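Local coordinates for succinylglutamate desuccinylase (Chromobacterium violaceum, PDB 1YW4), which probably hydrolyses N-succinylglutamate to succinate and glutamate with one zinc ion per subunit, the last step of arginine breakdown by the AST pathway, at residues 144-149 and 178-183; 47-52 and 237-242. All coordinates share one frame; numbering follows the deposited sequence.

Contact 1: 144-149 and 178-183. With ZN (zinc ion), chain C.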
loop_
_atom_site.group_PDB
_atom_site.type_symbol
_atom_site.label_atom_id
_atom_site.label_comp_id
_atom_site.label_asym_id
_atom_site.label_seq_id
_atom_site.Cartn_x
_atom_site.Cartn_y
_atom_site.Cartn_z
ATOM N N LEU A 144 -21.047 -14.150 11.343
ATOM C CA LEU A 144 -20.904 -12.699 11.295
ATOM C C LEU A 144 -20.910 -12.024 12.663
ATOM O O LEU A 144 -21.784 -12.275 13.487
ATOM C CB LEU A 144 -22.032 -12.113 10.443
ATOM C CG LEU A 144 -22.199 -12.676 9.028
ATOM C CD1 LEU A 144 -23.493 -12.141 8.416
ATOM C CD2 LEU A 144 -21.008 -12.293 8.179
ATOM N N HIS A 145 -19.934 -11.150 12.876
ATOM C CA HIS A 145 -19.794 -10.423 14.126
ATOM C C HIS A 145 -19.585 -8.928 13.909
ATOM O O HIS A 145 -18.622 -8.519 13.268
ATOM C CB HIS A 145 -18.616 -10.980 14.923
ATOM C CG HIS A 145 -18.334 -10.225 16.183
ATOM N ND1 HIS A 145 -19.296 -9.488 16.842
ATOM C CD2 HIS A 145 -17.208 -10.122 16.927
ATOM C CE1 HIS A 145 -18.774 -8.968 17.939
ATOM N NE2 HIS A 145 -17.509 -9.338 18.013
ATOM N N TYR A 146 -20.494 -8.120 14.436
ATOM C CA TYR A 146 -20.372 -6.679 14.316
ATOM C C TYR A 146 -20.309 -6.147 15.733
ATOM O O TYR A 146 -21.252 -6.288 16.520
ATOM C CB TYR A 146 -21.570 -6.083 13.578
ATOM C CG TYR A 146 -21.777 -6.697 12.212
ATOM C CD1 TYR A 146 -20.868 -6.470 11.176
ATOM C CD2 TYR A 146 -22.850 -7.553 11.978
ATOM C CE1 TYR A 146 -21.023 -7.090 9.933
ATOM C CE2 TYR A 146 -23.019 -8.178 10.746
ATOM C CZ TYR A 146 -22.104 -7.945 9.730
ATOM O OH TYR A 146 -22.264 -8.577 8.518
ATOM N N ASP A 147 -19.150 -5.595 16.065
ATOM C CA ASP A 147 -18.936 -5.017 17.374
ATOM C C ASP A 147 -19.220 -3.533 17.134
ATOM O O ASP A 147 -18.471 -2.845 16.441
ATOM C CB ASP A 147 -17.497 -5.268 17.828
ATOM C CG ASP A 147 -17.245 -4.767 19.226
ATOM O OD1 ASP A 147 -18.219 -4.754 20.020
ATOM O OD2 ASP A 147 -16.088 -4.394 19.525
ATOM N N LEU A 148 -20.332 -3.070 17.697
ATOM C CA LEU A 148 -20.822 -1.703 17.533
ATOM C C LEU A 148 -20.283 -0.676 18.530
ATOM O O LEU A 148 -20.419 -0.847 19.732
ATOM C CB LEU A 148 -22.351 -1.727 17.597
ATOM C CG LEU A 148 -23.004 -2.903 16.861
ATOM C CD1 LEU A 148 -24.537 -2.789 16.900
ATOM C CD2 LEU A 148 -22.515 -2.906 15.417
ATOM N N HIS A 149 -19.711 0.407 18.004
ATOM C CA HIS A 149 -19.127 1.462 18.818
ATOM C C HIS A 149 -19.522 2.862 18.342
ATOM O O HIS A 149 -20.043 3.035 17.238
ATOM C CB HIS A 149 -17.590 1.376 18.755
ATOM C CG HIS A 149 -17.015 0.137 19.371
ATOM N ND1 HIS A 149 -16.289 0.158 20.542
ATOM C CD2 HIS A 149 -17.032 -1.155 18.964
ATOM C CE1 HIS A 149 -15.881 -1.064 20.832
ATOM N NE2 HIS A 149 -16.319 -1.881 19.889
ATOM N N ALA A 178 -19.091 -4.764 0.790
ATOM C CA ALA A 178 -20.226 -4.261 0.031
ATOM C C ALA A 178 -21.383 -3.970 0.979
ATOM O O ALA A 178 -21.966 -2.884 0.948
ATOM C CB ALA A 178 -20.644 -5.282 -1.015
ATOM N N TRP A 179 -21.703 -4.943 1.828
ATOM C CA TRP A 179 -22.792 -4.798 2.795
ATOM C C TRP A 179 -22.544 -3.589 3.689
ATOM O O TRP A 179 -23.466 -2.844 4.023
ATOM C CB TRP A 179 -22.888 -6.040 3.673
ATOM C CG TRP A 179 -24.076 -6.044 4.576
ATOM C CD1 TRP A 179 -25.344 -6.419 4.254
ATOM C CD2 TRP A 179 -24.101 -5.693 5.965
ATOM N NE1 TRP A 179 -26.161 -6.334 5.356
ATOM C CE2 TRP A 179 -25.422 -5.890 6.421
ATOM C CE3 TRP A 179 -23.134 -5.232 6.869
ATOM C CZ2 TRP A 179 -25.804 -5.645 7.749
ATOM C CZ3 TRP A 179 -23.514 -4.988 8.189
ATOM C CH2 TRP A 179 -24.839 -5.198 8.614
ATOM N N LEU A 180 -21.292 -3.421 4.096
ATOM C CA LEU A 180 -20.915 -2.301 4.943
ATOM C C LEU A 180 -21.114 -0.997 4.179
ATOM O O LEU A 180 -21.684 -0.035 4.706
ATOM C CB LEU A 180 -19.452 -2.434 5.379
ATOM C CG LEU A 180 -19.150 -3.605 6.317
ATOM C CD1 LEU A 180 -17.646 -3.720 6.538
ATOM C CD2 LEU A 180 -19.876 -3.393 7.641
ATOM N N GLN A 181 -20.655 -0.976 2.931
ATOM C CA GLN A 181 -20.779 0.210 2.087
ATOM C C GLN A 181 -22.242 0.627 1.993
ATOM O O GLN A 181 -22.598 1.750 2.350
ATOM C CB GLN A 181 -20.238 -0.071 0.682
ATOM C CG GLN A 181 -20.125 1.167 -0.189
ATOM C CD GLN A 181 -19.731 0.838 -1.612
ATOM O OE1 GLN A 181 -19.203 1.686 -2.332
ATOM N NE2 GLN A 181 -19.995 -0.394 -2.031
ATOM N N ARG A 182 -23.085 -0.274 1.503
ATOM C CA ARG A 182 -24.505 0.021 1.391
ATOM C C ARG A 182 -25.152 -0.160 2.759
ATOM O O ARG A 182 -26.125 -0.895 2.914
ATOM C CB ARG A 182 -25.171 -0.895 0.355
ATOM C CG ARG A 182 -25.043 -0.403 -1.087
ATOM C CD ARG A 182 -23.625 -0.551 -1.626
ATOM N NE ARG A 182 -23.358 0.328 -2.767
ATOM C CZ ARG A 182 -24.018 0.303 -3.924
ATOM N NH1 ARG A 182 -25.006 -0.561 -4.120
ATOM N NH2 ARG A 182 -23.684 1.147 -4.894
ATOM N N CYS A 183 -24.586 0.516 3.751
ATOM C CA CYS A 183 -25.077 0.457 5.119
ATOM C C CYS A 183 -24.806 1.795 5.793
ATOM O O CYS A 183 -25.445 2.152 6.785
ATOM C CB CYS A 183 -24.357 -0.656 5.875
ATOM S SG CYS A 183 -24.561 -0.617 7.653
HETATM ZN ZN ZN C . -15.634 2.181 21.497
HETATM O O HOH W 1 -15.165 3.914 20.013
#
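Y146 and W179 meet through different first torsions: the tyrosine ring stands anti to its own carbonyl carbon (chi1 -56°), while the indole of W179 swings anti to its backbone nitrogen (chi1 -173°), and the two rings approach from opposite directions. They form an offset stack, with the phenol ring and the six-membered ring of the indole inclined by 22° and their centroids 4.8 Å apart. The overlap is partial: W179 CZ3 lies over one face of Y146 near the rim, 3.6 Å from Y146 CZ, and Y146 OH in turn sits over the indole, 3.8 Å from W179 CE3. L180 adds a looser apolar touch, its CD2 4.5 Å from Y146 CE1. A235 and L236 of helix 230-241 pack against the indole as well. On the same strand H149 binds the zinc cofactor through ND1 at 2.3 Å, with H56, E59 and a water among the other ligands. Its NE2 gives a short, nearly straight hydrogen bond to D147 OD2, in the imidazole plane but from above the carboxylate. Held at both nitrogens, the imidazole has its rotation fixed, and D147 may make it a somewhat stronger donor to zinc. The contact itself is ring-on-ring packing without a hydrogen bond between the segments; it joins helix 174-181 to the zinc-binding strand, while Q176, one turn before W179, satisfies the phenol hydroxyl.

Contact 2: 47-52 and 237-242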
loop_
_atom_site.group_PDB
_atom_site.type_symbol
_atom_site.label_atom_id
_atom_site.label_comp_id
_atom_site.label_asym_id
_atom_site.label_seq_id
_atom_site.Cartn_x
_atom_site.Cartn_y
_atom_site.Cartn_z
ATOM N N ASP A 47 -27.675 -18.610 9.113
ATOM C CA ASP A 47 -26.505 -17.766 9.335
ATOM C C ASP A 47 -26.454 -17.390 10.802
ATOM O O ASP A 47 -27.491 -17.203 11.433
ATOM C CB ASP A 47 -26.572 -16.487 8.500
ATOM C CG ASP A 47 -26.391 -16.746 7.016
ATOM O OD1 ASP A 47 -25.583 -17.633 6.666
ATOM O OD2 ASP A 47 -27.046 -16.052 6.208
ATOM N N SER A 48 -25.246 -17.266 11.340
ATOM C CA SER A 48 -25.077 -16.925 12.744
ATOM C C SER A 48 -24.566 -15.505 12.896
ATOM O O SER A 48 -23.532 -15.140 12.338
ATOM C CB SER A 48 -24.115 -17.908 13.401
ATOM O OG SER A 48 -24.679 -19.215 13.409
ATOM N N VAL A 49 -25.294 -14.706 13.664
ATOM C CA VAL A 49 -24.925 -13.316 13.855
ATOM C C VAL A 49 -24.635 -12.962 15.302
ATOM O O VAL A 49 -25.425 -13.259 16.185
ATOM C CB VAL A 49 -26.036 -12.393 13.299
ATOM C CG1 VAL A 49 -25.715 -10.937 13.587
ATOM C CG2 VAL A 49 -26.163 -12.608 11.789
ATOM N N LEU A 50 -23.477 -12.346 15.535
ATOM C CA LEU A 50 -23.083 -11.910 16.871
ATOM C C LEU A 50 -23.053 -10.387 16.871
ATOM O O LEU A 50 -22.302 -9.781 16.110
ATOM C CB LEU A 50 -21.690 -12.439 17.233
ATOM C CG LEU A 50 -21.079 -11.871 18.524
ATOM C CD1 LEU A 50 -22.026 -12.130 19.681
ATOM C CD2 LEU A 50 -19.714 -12.506 18.799
ATOM N N LEU A 51 -23.892 -9.769 17.693
ATOM C CA LEU A 51 -23.902 -8.318 17.802
ATOM C C LEU A 51 -23.479 -7.974 19.228
ATOM O O LEU A 51 -24.136 -8.358 20.198
ATOM C CB LEU A 51 -25.296 -7.744 17.551
ATOM C CG LEU A 51 -26.010 -8.061 16.223
ATOM C CD1 LEU A 51 -27.362 -7.340 16.209
ATOM C CD2 LEU A 51 -25.162 -7.625 15.039
ATOM N N SER A 52 -22.371 -7.266 19.356
ATOM C CA SER A 52 -21.927 -6.872 20.675
ATOM C C SER A 52 -21.954 -5.349 20.723
ATOM O O SER A 52 -21.638 -4.676 19.739
ATOM C CB SER A 52 -20.525 -7.424 20.960
ATOM O OG SER A 52 -19.588 -7.021 19.979
ATOM N N ARG A 237 -31.632 -4.967 10.807
ATOM C CA ARG A 237 -32.962 -5.571 10.825
ATOM C C ARG A 237 -33.159 -6.427 9.568
ATOM O O ARG A 237 -33.805 -7.475 9.612
ATOM C CB ARG A 237 -34.042 -4.488 10.899
ATOM C CG ARG A 237 -34.137 -3.790 12.246
ATOM C CD ARG A 237 -35.033 -2.563 12.162
ATOM N NE ARG A 237 -35.191 -1.906 13.456
ATOM C CZ ARG A 237 -36.123 -2.225 14.349
ATOM N NH1 ARG A 237 -36.993 -3.191 14.095
ATOM N NH2 ARG A 237 -36.179 -1.586 15.506
ATOM N N GLY A 238 -32.586 -5.982 8.452
ATOM C CA GLY A 238 -32.712 -6.728 7.210
ATOM C C GLY A 238 -31.909 -8.014 7.239
ATOM O O GLY A 238 -32.284 -9.020 6.631
ATOM N N LEU A 239 -30.789 -7.984 7.950
ATOM C CA LEU A 239 -29.948 -9.161 8.065
ATOM C C LEU A 239 -30.651 -10.233 8.896
ATOM O O LEU A 239 -30.717 -11.393 8.501
ATOM C CB LEU A 239 -28.606 -8.793 8.714
ATOM C CG LEU A 239 -27.720 -9.987 9.057
ATOM C CD1 LEU A 239 -27.441 -10.783 7.793
ATOM C CD2 LEU A 239 -26.421 -9.512 9.695
ATOM N N LEU A 240 -31.197 -9.841 10.040
ATOM C CA LEU A 240 -31.881 -10.799 10.906
ATOM C C LEU A 240 -33.128 -11.389 10.255
ATOM O O LEU A 240 -33.396 -12.580 10.390
ATOM C CB LEU A 240 -32.266 -10.135 12.222
ATOM C CG LEU A 240 -31.085 -9.531 12.996
ATOM C CD1 LEU A 240 -31.610 -8.827 14.225
ATOM C CD2 LEU A 240 -30.087 -10.619 13.352
ATOM N N SER A 241 -33.892 -10.555 9.558
ATOM C CA SER A 241 -35.113 -11.019 8.900
ATOM C C SER A 241 -34.837 -11.838 7.650
ATOM O O SER A 241 -35.227 -13.002 7.557
ATOM C CB SER A 241 -36.007 -9.834 8.537
ATOM O OG SER A 241 -36.626 -9.313 9.693
ATOM N N ASN A 242 -34.173 -11.216 6.685
ATOM C CA ASN A 242 -33.842 -11.876 5.432
ATOM C C ASN A 242 -32.350 -11.750 5.157
ATOM O O ASN A 242 -31.910 -10.867 4.420
ATOM C CB ASN A 242 -34.644 -11.262 4.285
ATOM C CG ASN A 242 -34.349 -11.922 2.955
ATOM O OD1 ASN A 242 -34.331 -13.151 2.849
ATOM N ND2 ASN A 242 -34.124 -11.113 1.928
#
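V49, L239 and L240 carry this strand-to-helix packing, in which helix 230-241 lies against the central sheet of the zinc-carboxypeptidase-like catalytic domain. V49 comes from strand 48-53 and spreads its two methyls over two successive leucines of the helix. With CG1 anti to the backbone nitrogen (chi1 176°), CG2 is left beside that nitrogen and meets L239, while CG1 faces L240. The closer of the two meetings is with L239, whose CG also stands anti to its backbone nitrogen (chi1 172°); valine and leucine reach toward each other tip to tip. L240 starts out across the line to the strand rather than along it, and its branched end then comes nearer, so that CD2 lies 4.4 Å from V49 CG1. The touching side chains are all apolar and buried, and no hydrogen bond links 47-52 to 237-242. The helix spans more than one strand: L239 also touches L144 of strand 143-151, and L240 touches L84 of strand 83-88; M69 of helix 61-75 packs beside L240. Polar ties lie at the margins, where R237 forms salt bridges with D72 of helix 61-75 and, within its own helix, with D233, and D47 forms one with R142. The helix ends just after the leucines, its last turn closed by the 2.9 Å backbone bond from N242 N to G238 O. At the centre of the contact, L239 CD2 lies 3.7 Å from V49 CG2, and L239 CG is 4.1 Å from the same methyl.

How the contacts relate
Contacts 1 and 2 have centres about 11 Å apart and share the catalytic domain and its sheet, where strands 48-53 and 143-151 are parallel neighbours. The order along the chain is 47-52, 144-149, 178-183, 237-242, so the segments of contact 2 bracket those of contact 1. The strands are joined directly, by a probable backbone hydrogen bond between L50 N and L144 O (2.7 Å) and by a probable one between S52 OG and D147 OD1 (2.6 Å). Helix 174-181 packs on strand 143-151, and helix 230-241 covers both strands on the same face, L239 CD2 lying 3.8 Å from Y146 CE2. Through S52, contact 2's strand reaches D147, the second-shell partner of zinc ligand H149.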